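Local structure of alpha-rhamnosidase (6I60) at residues 591-596 with 655-660; 602-607 with 670-675; 629-634 with 662-667; 723-728 with 761-766. The protein probably catalyses the hydrolysis of terminal, non-reducing alpha-L-rhamnose residues in alpha-L-rhamnosides. All coordinates share one frame; numbering follows the deposited sequence.

How the contacts relate
All four contacts lie in the six-hairpin glycosidase domain, and three of them share helix 651-672. Contact 1 uses its early part, next to a bound 2-(2-ethoxyethoxy)ethanol, contact 3 its middle and contact 2 its end. The centres of contacts 2 and 3 are about 7 Å apart, and those of contacts 1 and 3 about 11 Å. Leu596 CG packs 3.6 Å from Phe634 CD1, joining contacts 1 and 3, and Leu660 CD1 lies 3.6 Å from Tyr603 CE2, joining 1 and 2. Contact 4 meets contact 3 through a probable hydrogen bond between Tyr633 OH and Tyr766 OH, 2.7 Å. Phe634 and Ile604 keep their side chains about 8 and 12 Å from the ligand.

Contact 1. Residues 591-596 with 655-660; sequences KYVEFL and KYYSEL. With AE3 (2-(2-ethoxyethoxy)ethanol), chain G.
Val593 and Tyr657 form a buried, apolar contact between helix 586-599 and helix 651-672 of the six-hairpin domain. The backbones stay well apart, with the CA atoms of Val593 and Tyr657 separated by 9.6 Å, and the side chains bridge the interval. Val593 reaches over with CG1, which meets Tyr657 CE1 at 3.9 Å, approaching the ring at a slant. Tyr657 does most of the reaching: its CG stands anti to its own carbonyl carbon (chi1 -70°), and the end of the side chain comes nearer the valine than the direction of its CB suggests. Helix 626-648 packs on both residues, with Leu641 against Val593 and Ser642 against Tyr657.

One turn of helix 651-672 serves two surfaces. Tyr656 directs an edge at a face of the Tyr657 ring, with CD2 above the rim, while its CE1 lies 3.8 Å from C6 of the bound 2-(2-ethoxyethoxy)ethanol. The extended chain of Glu659 brings OE2 to 3.4 Å from ligand O3, and Leu660 CD1 lies 3.6 Å from ligand O4. Glu594 reaches no closer to Tyr657 than 4.4 Å, OE2 to OH; its OE1 forms a salt bridge with Lys597. Within the two segments the join is van der Waals packing; Lys597, one turn on in helix 586-599, adds a polar bond from its NZ to Tyr656 OH.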
# COMPACT_ATOMS: atom_id res chain seq x y z
N LYS A 591 -22.67 3.88 -8.99
CA LYS A 591 -23.57 3.06 -8.18
C LYS A 591 -23.48 3.42 -6.71
O LYS A 591 -24.50 3.45 -6.01
CB LYS A 591 -23.27 1.58 -8.39
CG LYS A 591 -24.49 0.68 -8.23
CD LYS A 591 -24.20 -0.74 -8.69
CE LYS A 591 -24.54 -0.93 -10.16
NZ LYS A 591 -24.73 -2.36 -10.49
N TYR A 592 -22.27 3.70 -6.21
CA TYR A 592 -22.14 4.08 -4.80
C TYR A 592 -22.74 5.46 -4.54
O TYR A 592 -23.43 5.66 -3.54
CB TYR A 592 -20.68 4.05 -4.36
CG TYR A 592 -20.48 4.69 -3.01
CD1 TYR A 592 -20.94 4.07 -1.85
CD2 TYR A 592 -19.86 5.92 -2.88
CE1 TYR A 592 -20.78 4.65 -0.61
CE2 TYR A 592 -19.69 6.52 -1.64
CZ TYR A 592 -20.15 5.88 -0.51
OH TYR A 592 -19.99 6.46 0.72
N VAL A 593 -22.46 6.42 -5.42
CA VAL A 593 -23.06 7.74 -5.29
C VAL A 593 -24.58 7.64 -5.36
O VAL A 593 -25.30 8.37 -4.67
CB VAL A 593 -22.49 8.69 -6.36
CG1 VAL A 593 -23.31 9.97 -6.45
CG2 VAL A 593 -21.03 9.00 -6.04
N GLU A 594 -25.10 6.72 -6.18
CA GLU A 594 -26.53 6.48 -6.22
C GLU A 594 -27.04 6.00 -4.86
O GLU A 594 -28.14 6.38 -4.43
CB GLU A 594 -26.87 5.46 -7.31
CG GLU A 594 -28.24 5.65 -7.93
CD GLU A 594 -28.50 7.08 -8.36
OE1 GLU A 594 -29.61 7.59 -8.10
OE2 GLU A 594 -27.59 7.70 -8.95
N PHE A 595 -26.26 5.16 -4.18
CA PHE A 595 -26.66 4.69 -2.86
C PHE A 595 -26.60 5.82 -1.83
O PHE A 595 -27.45 5.90 -0.94
CB PHE A 595 -25.79 3.52 -2.41
CG PHE A 595 -26.00 3.13 -0.98
CD1 PHE A 595 -25.09 3.48 -0.00
CD2 PHE A 595 -27.13 2.41 -0.61
CE1 PHE A 595 -25.29 3.13 1.32
CE2 PHE A 595 -27.34 2.06 0.71
CZ PHE A 595 -26.42 2.42 1.68
N LEU A 596 -25.59 6.68 -1.93
CA LEU A 596 -25.52 7.83 -1.03
C LEU A 596 -26.69 8.78 -1.26
O LEU A 596 -27.18 9.39 -0.30
CB LEU A 596 -24.19 8.56 -1.21
CG LEU A 596 -23.47 8.98 0.07
CD1 LEU A 596 -23.60 7.91 1.13
CD2 LEU A 596 -22.01 9.28 -0.22
N LYS A 655 -22.64 17.43 -15.95
CA LYS A 655 -23.61 18.41 -15.52
C LYS A 655 -24.53 17.94 -14.41
O LYS A 655 -24.85 18.67 -13.52
CB LYS A 655 -24.41 18.89 -16.72
CG LYS A 655 -24.44 20.39 -16.94
CD LYS A 655 -23.39 21.19 -16.16
CE LYS A 655 -23.39 22.67 -16.51
NZ LYS A 655 -22.83 22.93 -17.87
N TYR A 656 -24.98 16.72 -14.45
CA TYR A 656 -25.84 16.22 -13.43
C TYR A 656 -25.23 16.25 -12.09
O TYR A 656 -25.84 16.68 -11.19
CB TYR A 656 -26.21 14.80 -13.76
CG TYR A 656 -27.02 14.15 -12.72
CD1 TYR A 656 -28.35 14.36 -12.63
CD2 TYR A 656 -26.46 13.31 -11.84
CE1 TYR A 656 -29.09 13.76 -11.66
CE2 TYR A 656 -27.19 12.71 -10.87
CZ TYR A 656 -28.51 12.94 -10.79
OH TYR A 656 -29.23 12.32 -9.83
N TYR A 657 -24.01 15.79 -11.93
CA TYR A 657 -23.36 15.77 -10.63
C TYR A 657 -22.93 17.11 -10.18
O TYR A 657 -22.92 17.42 -9.04
CB TYR A 657 -22.21 14.81 -10.62
CG TYR A 657 -22.70 13.43 -10.69
CD1 TYR A 657 -23.60 12.99 -9.79
CD2 TYR A 657 -22.33 12.60 -11.68
CE1 TYR A 657 -24.09 11.74 -9.87
CE2 TYR A 657 -22.83 11.34 -11.77
CZ TYR A 657 -23.71 10.94 -10.85
OH TYR A 657 -24.22 9.71 -10.89
N SER A 658 -22.63 17.95 -11.13
CA SER A 658 -22.25 19.27 -10.81
C SER A 658 -23.42 19.96 -10.20
O SER A 658 -23.25 20.65 -9.26
CB SER A 658 -21.82 19.96 -12.06
OG SER A 658 -20.96 21.00 -11.75
N GLU A 659 -24.61 19.79 -10.77
CA GLU A 659 -25.84 20.33 -10.26
C GLU A 659 -26.17 19.75 -8.92
O GLU A 659 -26.65 20.43 -8.07
CB GLU A 659 -26.96 19.90 -11.14
CG GLU A 659 -27.16 20.70 -12.40
CD GLU A 659 -28.44 20.34 -13.11
OE1 GLU A 659 -28.67 20.89 -14.19
OE2 GLU A 659 -29.22 19.53 -12.59
N LEU A 660 -25.90 18.49 -8.71
CA LEU A 660 -26.24 17.90 -7.44
C LEU A 660 -25.34 18.34 -6.36
O LEU A 660 -25.73 18.44 -5.26
CB LEU A 660 -26.26 16.40 -7.54
CG LEU A 660 -26.34 15.62 -6.24
CD1 LEU A 660 -27.70 15.71 -5.66
CD2 LEU A 660 -26.00 14.19 -6.50
C1 AE3 G . -35.70 20.48 -8.51
C2 AE3 G . -34.53 20.14 -9.41
O2 AE3 G . -33.72 19.15 -8.77
C3 AE3 G . -32.33 19.41 -8.92
C4 AE3 G . -31.80 18.76 -10.18
O3 AE3 G . -30.66 17.95 -9.92
C5 AE3 G . -30.71 17.36 -8.65
C6 AE3 G . -30.29 15.93 -8.78
O4 AE3 G . -30.68 15.34 -7.56

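Contact 2. Residues 602-607 with 670-675; sequences DYIVSF and KKFLKE
Ile604 lies across the aliphatic part of Lys671, the two side chains meeting at a slant with both gamma carbons of the isoleucine set against one methylene. Ile604 CG1 is 3.7 Å from Lys671 CD, and CG2 is 3.8 Å from the same CD, so the lysine carbon sits in the fork of the branch. The lysine chain leaves the helix with CG anti to the backbone N (chi1 -160°), and a bend at chi3 (-121°) turns its end back alongside the isoleucine, so that NZ stays near the branch while CD makes the close contact.

CG2 of Ile604 has a second, looser neighbour in Phe672 CZ at 4.3 Å, approached obliquely. The Phe672 ring is itself roofed on one face by Lys671 CB, 4.2 Å above its centre, and it meets Phe668 edge-to-face. Phe672 also rests on Glu627 and Leu628 of helix 626-648, while Ile604 touches Ala667.

The chain leaves helical geometry at Leu673 and passes directly into the small antiparallel pair 673-674 with 677-678. The loop between helices 586-599 and 626-648 is thus laid on the last turn of helix 651-672, within a domain expected, from its family, to be an (alpha/alpha)6 barrel of helical hairpins.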
# COMPACT_ATOMS: atom_id res chain seq x y z
N ASP A 602 -33.17 14.51 1.26
CA ASP A 602 -33.09 15.95 1.46
C ASP A 602 -31.66 16.43 1.63
O ASP A 602 -31.43 17.55 2.10
CB ASP A 602 -33.94 16.36 2.65
CG ASP A 602 -35.41 16.11 2.42
OD1 ASP A 602 -35.99 15.24 3.11
OD2 ASP A 602 -35.99 16.78 1.53
N TYR A 603 -30.70 15.71 1.08
CA TYR A 603 -29.30 16.14 1.05
C TYR A 603 -28.42 16.17 2.28
O TYR A 603 -27.30 16.57 2.18
CB TYR A 603 -29.21 17.50 0.40
CG TYR A 603 -29.92 17.57 -0.90
CD1 TYR A 603 -31.14 18.16 -1.00
CD2 TYR A 603 -29.37 17.04 -2.04
CE1 TYR A 603 -31.80 18.23 -2.20
CE2 TYR A 603 -30.02 17.10 -3.24
CZ TYR A 603 -31.24 17.70 -3.31
OH TYR A 603 -31.90 17.77 -4.50
N ILE A 604 -28.94 15.80 3.42
CA ILE A 604 -28.13 15.75 4.64
C ILE A 604 -28.13 14.29 5.07
O ILE A 604 -29.16 13.76 5.48
CB ILE A 604 -28.66 16.68 5.74
CG1 ILE A 604 -28.56 18.14 5.30
CG2 ILE A 604 -27.89 16.51 7.04
CD1 ILE A 604 -29.42 18.49 4.12
N VAL A 605 -26.98 13.63 4.90
CA VAL A 605 -26.86 12.22 5.27
C VAL A 605 -26.71 12.17 6.79
O VAL A 605 -25.63 12.41 7.33
CB VAL A 605 -25.68 11.54 4.56
CG1 VAL A 605 -26.06 11.19 3.13
CG2 VAL A 605 -24.50 12.45 4.55
N SER A 606 -27.81 11.89 7.48
CA SER A 606 -27.78 11.80 8.93
C SER A 606 -27.12 10.52 9.43
O SER A 606 -26.73 10.45 10.60
CB SER A 606 -29.20 11.91 9.50
OG SER A 606 -29.27 11.35 10.79
N PHE A 607 -27.00 9.51 8.57
CA PHE A 607 -26.41 8.24 8.98
C PHE A 607 -24.90 8.37 9.09
O PHE A 607 -24.24 8.87 8.18
CB PHE A 607 -26.78 7.13 8.00
CG PHE A 607 -25.96 5.88 8.17
CD1 PHE A 607 -25.07 5.47 7.18
CD2 PHE A 607 -26.06 5.12 9.32
CE1 PHE A 607 -24.31 4.33 7.34
CE2 PHE A 607 -25.31 3.97 9.49
CZ PHE A 607 -24.43 3.57 8.49
N LYS A 670 -27.30 25.55 4.93
CA LYS A 670 -28.57 25.87 5.57
C LYS A 670 -28.71 25.18 6.92
O LYS A 670 -29.39 25.70 7.81
CB LYS A 670 -29.73 25.49 4.65
CG LYS A 670 -30.08 26.54 3.61
CD LYS A 670 -31.45 26.28 3.00
CE LYS A 670 -31.34 25.97 1.52
NZ LYS A 670 -32.67 25.65 0.92
N LYS A 671 -28.08 24.02 7.09
CA LYS A 671 -28.22 23.24 8.32
C LYS A 671 -27.08 23.45 9.31
O LYS A 671 -27.27 23.19 10.50
CB LYS A 671 -28.33 21.75 7.99
CG LYS A 671 -28.95 20.90 9.11
CD LYS A 671 -29.52 19.60 8.57
CE LYS A 671 -31.01 19.47 8.87
NZ LYS A 671 -31.62 18.24 8.28
N PHE A 672 -25.92 23.91 8.86
CA PHE A 672 -24.74 23.95 9.71
C PHE A 672 -24.13 25.34 9.88
O PHE A 672 -23.52 25.60 10.92
CB PHE A 672 -23.66 23.00 9.17
CG PHE A 672 -24.09 21.56 9.14
CD1 PHE A 672 -24.77 21.00 10.21
CD2 PHE A 672 -23.82 20.76 8.04
CE1 PHE A 672 -25.17 19.68 10.18
CE2 PHE A 672 -24.22 19.44 8.01
CZ PHE A 672 -24.89 18.90 9.08
N LEU A 673 -24.26 26.23 8.90
CA LEU A 673 -23.70 27.56 9.02
C LEU A 673 -24.50 28.38 10.03
O LEU A 673 -25.71 28.58 9.85
CB LEU A 673 -23.67 28.26 7.66
CG LEU A 673 -22.94 29.61 7.62
CD1 LEU A 673 -21.45 29.42 7.86
CD2 LEU A 673 -23.20 30.30 6.29
N LYS A 674 -23.84 28.84 11.10
CA LYS A 674 -24.48 29.56 12.19
C LYS A 674 -23.78 30.91 12.38
O LYS A 674 -22.91 31.05 13.24
CB LYS A 674 -24.46 28.74 13.48
CG LYS A 674 -25.19 27.40 13.39
CD LYS A 674 -26.65 27.59 13.02
CE LYS A 674 -27.27 26.28 12.57
NZ LYS A 674 -28.34 26.49 11.56
N GLU A 675 -24.16 31.89 11.56
CA GLU A 675 -23.75 33.28 11.72
C GLU A 675 -22.24 33.47 11.63
O GLU A 675 -21.75 34.16 10.73
CB GLU A 675 -24.26 33.83 13.06
CG GLU A 675 -23.86 35.27 13.32
CD GLU A 675 -24.76 35.95 14.33
OE1 GLU A 675 -24.36 37.01 14.87
OE2 GLU A 675 -25.88 35.44 14.57

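Contact 3. Residues 629-634 with 662-667; sequences TSTFYF and DKIKSA
Ile664 packs on Thr631 and Phe634 where helices 626-648 and 651-672 lie together, two successive helices of the six-hairpin glycosidase domain, joined by a short turn and running in broadly opposite directions. The CA atoms of Thr631 and Ile664 are 7.7 Å apart, and the three side chains that touch are all buried.

From CB, which points at the opposite helix, the isoleucine divides. Its CG2 branch lies anti to the backbone N and enters the angle between the two partners, 3.8 Å from Thr631 CG2 and 4.0 Å from Phe634 CD2. Its other branch starts at CG1, which passes beside the ring with Phe634 CE2 at 4.0 Å. The chain then runs on extended (chi2 -178°), so that CD1 is carried out over the aromatic face. The isoleucine crosses the phenylalanine at about a right angle, and the result is a CH-pi contact rather than a meeting at the ring edge.

Thr631 contributes its methyl and not its hydroxyl: OG1 stays with its own helix, hydrogen-bonded to Glu627 O. The atoms that meet Ile664 are therefore the Thr631 methyl and ring carbons of Phe634. Phe634 extends the cluster to the preceding helix, 586-599, by touching Leu596, whereas Phe632 and Tyr633 serve other neighbours, among them Tyr766, which meets Phe632 edge-to-face. Over the Phe634 ring, Ile664 CD1 is 3.6 Å from the centroid, 27° off the normal and displaced towards the CD2-CE2 bond.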
# COMPACT_ATOMS: atom_id res chain seq x y z
N THR A 629 -19.61 15.56 8.98
CA THR A 629 -18.59 14.76 8.30
C THR A 629 -19.20 13.90 7.20
O THR A 629 -18.59 13.73 6.14
CB THR A 629 -17.85 13.88 9.31
OG1 THR A 629 -17.60 14.64 10.51
CG2 THR A 629 -16.53 13.40 8.75
N SER A 630 -20.41 13.37 7.42
CA SER A 630 -21.02 12.50 6.42
C SER A 630 -21.45 13.30 5.19
O SER A 630 -21.23 12.88 4.05
CB SER A 630 -22.22 11.77 7.02
OG SER A 630 -21.83 10.54 7.59
N THR A 631 -22.08 14.46 5.41
CA THR A 631 -22.44 15.32 4.30
C THR A 631 -21.20 15.91 3.63
O THR A 631 -21.22 16.18 2.43
CB THR A 631 -23.37 16.43 4.78
OG1 THR A 631 -24.37 15.86 5.64
CG2 THR A 631 -24.06 17.11 3.61
N PHE A 632 -20.13 16.11 4.40
CA PHE A 632 -18.86 16.56 3.82
C PHE A 632 -18.38 15.58 2.76
O PHE A 632 -17.91 15.99 1.69
CB PHE A 632 -17.82 16.73 4.93
CG PHE A 632 -16.41 16.86 4.43
CD1 PHE A 632 -15.58 15.76 4.34
CD2 PHE A 632 -15.89 18.10 4.08
CE1 PHE A 632 -14.27 15.88 3.89
CE2 PHE A 632 -14.59 18.24 3.64
CZ PHE A 632 -13.78 17.12 3.54
N TYR A 633 -18.49 14.28 3.03
CA TYR A 633 -18.04 13.27 2.08
C TYR A 633 -19.09 12.98 1.01
O TYR A 633 -18.73 12.45 -0.05
CB TYR A 633 -17.65 11.99 2.81
CG TYR A 633 -16.23 12.01 3.32
CD1 TYR A 633 -15.16 11.86 2.45
CD2 TYR A 633 -15.95 12.20 4.67
CE1 TYR A 633 -13.85 11.89 2.90
CE2 TYR A 633 -14.65 12.23 5.14
CZ TYR A 633 -13.60 12.08 4.24
OH TYR A 633 -12.30 12.10 4.69
N PHE A 634 -20.36 13.31 1.26
CA PHE A 634 -21.35 13.22 0.20
C PHE A 634 -21.08 14.26 -0.88
O PHE A 634 -21.11 13.96 -2.08
CB PHE A 634 -22.76 13.40 0.78
CG PHE A 634 -23.86 13.22 -0.23
CD1 PHE A 634 -23.75 12.28 -1.24
CD2 PHE A 634 -25.01 13.99 -0.16
CE1 PHE A 634 -24.76 12.11 -2.16
CE2 PHE A 634 -26.02 13.83 -1.09
CZ PHE A 634 -25.90 12.88 -2.09
N ASP A 662 -24.04 21.28 -6.12
CA ASP A 662 -24.58 22.55 -5.70
C ASP A 662 -25.75 22.36 -4.75
O ASP A 662 -25.93 23.15 -3.90
CB ASP A 662 -25.03 23.34 -6.90
CG ASP A 662 -24.03 24.35 -7.32
OD1 ASP A 662 -23.28 24.10 -8.24
OD2 ASP A 662 -23.99 25.42 -6.71
N LYS A 663 -26.50 21.30 -4.90
CA LYS A 663 -27.58 21.13 -3.99
C LYS A 663 -27.04 20.95 -2.57
O LYS A 663 -27.51 21.53 -1.66
CB LYS A 663 -28.50 19.99 -4.47
N ILE A 664 -26.03 20.13 -2.41
CA ILE A 664 -25.43 19.82 -1.15
C ILE A 664 -24.84 21.04 -0.48
O ILE A 664 -25.29 21.43 0.56
CB ILE A 664 -24.51 18.63 -1.34
CG1 ILE A 664 -25.24 17.63 -2.19
CG2 ILE A 664 -24.24 17.95 -0.05
CD1 ILE A 664 -24.50 16.37 -2.45
N LYS A 665 -23.82 21.63 -1.02
CA LYS A 665 -23.33 22.88 -0.47
C LYS A 665 -24.45 23.71 0.14
O LYS A 665 -24.42 24.05 1.33
CB LYS A 665 -22.61 23.66 -1.57
CG LYS A 665 -22.15 25.05 -1.20
CD LYS A 665 -21.01 25.49 -2.12
CE LYS A 665 -21.03 26.99 -2.36
NZ LYS A 665 -21.66 27.34 -3.67
N SER A 666 -25.46 24.06 -0.67
CA SER A 666 -26.52 24.94 -0.19
C SER A 666 -27.31 24.30 0.94
O SER A 666 -27.74 25.00 1.87
CB SER A 666 -27.45 25.32 -1.34
OG SER A 666 -27.82 24.19 -2.11
N ALA A 667 -27.51 22.99 0.89
CA ALA A 667 -28.16 22.29 1.99
C ALA A 667 -27.21 22.11 3.18
O ALA A 667 -27.66 22.10 4.33
CB ALA A 667 -28.69 20.94 1.52

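Contact 4. Residues 723-728 with 761-766; sequences LNTLPL and IVATRY
Helix 722-729 packs against the weakly bonded opening turns of helix 761-773 through Thr725, Leu726 and Ala763, deep in the helical domain. Over the two short segments the axes approach to 9.2 Å and cross at 53°. Ala763, with only a methyl to offer, lies at the centre: its CB is 3.7 Å from Leu726 CD1 and 3.9 Å from Thr725 OG1. The backbones come close here, with the CA atoms of Leu726 and Ala763 6.7 Å apart. CD2 of Leu726 lies 4.3 Å from Val762 CG1, so the leucine fork spans two successive residues of the facing helix.

Thr725 holds OG1 between its backbone N and carbonyl carbon (chi1 72°), a placement that turns the hydroxyl to the alanine methyl. Ala763 O is 4.1 Å from OG1, too far for a hydrogen bond, and the contact is one of shape.

In the (alpha/alpha)6 barrel expected for this family, helices pack on several neighbours at once, and these two share helix 626-648 as a third wall. Leu726 leans on its Phe632, Val762 touches both Thr629 and Tyr633, and Tyr766 OH is hydrogen-bonded to Tyr633 OH. Pro727, next to the contacting leucine, has no N-H to give to the preceding turn, and helix 722-729 kinks there. At the start of the other helix, Ala763 N is hydrogen-bonded to Asp612 OD1.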
# COMPACT_ATOMS: atom_id res chain seq x y z
N LEU A 723 -15.53 20.87 13.08
CA LEU A 723 -16.70 21.49 12.48
C LEU A 723 -16.36 22.62 11.52
O LEU A 723 -17.24 23.06 10.77
CB LEU A 723 -17.63 22.02 13.58
CG LEU A 723 -18.44 20.98 14.35
CD1 LEU A 723 -18.99 21.56 15.64
CD2 LEU A 723 -19.57 20.42 13.49
N ASN A 724 -15.12 23.11 11.51
CA ASN A 724 -14.76 24.27 10.71
C ASN A 724 -13.75 23.98 9.61
O ASN A 724 -13.82 24.63 8.56
CB ASN A 724 -14.22 25.39 11.61
CG ASN A 724 -15.31 26.31 12.12
OD1 ASN A 724 -16.44 26.29 11.63
ND2 ASN A 724 -14.98 27.13 13.11
N THR A 725 -12.81 23.05 9.81
CA THR A 725 -11.84 22.76 8.76
C THR A 725 -12.48 22.05 7.58
O THR A 725 -12.01 22.20 6.44
CB THR A 725 -10.69 21.91 9.31
OG1 THR A 725 -11.15 20.57 9.55
CG2 THR A 725 -10.15 22.49 10.60
N LEU A 726 -13.54 21.28 7.82
CA LEU A 726 -14.14 20.50 6.74
C LEU A 726 -14.83 21.38 5.70
O LEU A 726 -14.51 21.25 4.51
CB LEU A 726 -15.07 19.43 7.31
CG LEU A 726 -14.43 18.06 7.56
CD1 LEU A 726 -13.45 18.12 8.71
CD2 LEU A 726 -15.50 17.01 7.83
N PRO A 727 -15.75 22.28 6.06
CA PRO A 727 -16.32 23.16 5.03
C PRO A 727 -15.32 24.14 4.46
O PRO A 727 -15.51 24.61 3.33
CB PRO A 727 -17.46 23.89 5.77
CG PRO A 727 -17.05 23.86 7.19
CD PRO A 727 -16.35 22.54 7.39
N LEU A 728 -14.25 24.47 5.19
CA LEU A 728 -13.20 25.33 4.67
C LEU A 728 -12.26 24.61 3.71
O LEU A 728 -11.61 25.26 2.89
CB LEU A 728 -12.39 25.94 5.82
CG LEU A 728 -12.93 27.23 6.43
CD1 LEU A 728 -12.25 27.51 7.76
CD2 LEU A 728 -12.76 28.39 5.47
N ILE A 761 -9.37 11.38 13.08
CA ILE A 761 -8.60 10.94 11.92
C ILE A 761 -9.05 11.67 10.66
O ILE A 761 -8.23 11.92 9.76
CB ILE A 761 -8.71 9.41 11.75
CG1 ILE A 761 -10.16 8.99 11.52
CG2 ILE A 761 -8.16 8.70 12.97
CD1 ILE A 761 -10.31 7.55 11.09
N VAL A 762 -10.33 12.04 10.57
CA VAL A 762 -10.84 12.66 9.35
C VAL A 762 -10.35 14.10 9.23
O VAL A 762 -9.77 14.49 8.20
CB VAL A 762 -12.38 12.60 9.32
CG1 VAL A 762 -12.94 13.58 8.30
CG2 VAL A 762 -12.85 11.18 9.02
N ALA A 763 -10.57 14.91 10.26
CA ALA A 763 -10.24 16.32 10.19
C ALA A 763 -8.74 16.59 10.30
O ALA A 763 -8.28 17.64 9.84
CB ALA A 763 -10.99 17.10 11.27
N THR A 764 -7.97 15.68 10.91
CA THR A 764 -6.52 15.85 10.95
C THR A 764 -5.93 15.81 9.55
O THR A 764 -4.91 16.46 9.28
CB THR A 764 -5.87 14.79 11.83
OG1 THR A 764 -6.59 14.69 13.07
CG2 THR A 764 -4.43 15.15 12.13
N ARG A 765 -6.55 15.05 8.64
CA ARG A 765 -6.07 14.97 7.27
C ARG A 765 -6.26 16.27 6.51
O ARG A 765 -5.55 16.51 5.52
CB ARG A 765 -6.79 13.82 6.54
CG ARG A 765 -6.22 13.47 5.18
CD ARG A 765 -7.24 13.72 4.08
NE ARG A 765 -6.65 13.65 2.75
CZ ARG A 765 -6.09 14.67 2.12
NH1 ARG A 765 -6.02 15.86 2.71
NH2 ARG A 765 -5.58 14.51 0.90
N TYR A 766 -7.18 17.14 6.94
CA TYR A 766 -7.48 18.37 6.23
C TYR A 766 -7.05 19.63 6.96
O TYR A 766 -6.95 20.69 6.32
CB TYR A 766 -8.99 18.47 5.94
CG TYR A 766 -9.57 17.29 5.21
CD1 TYR A 766 -9.28 17.07 3.87
CD2 TYR A 766 -10.43 16.40 5.85
CE1 TYR A 766 -9.82 15.99 3.19
CE2 TYR A 766 -10.98 15.32 5.18
CZ TYR A 766 -10.67 15.12 3.85
OH TYR A 766 -11.21 14.04 3.18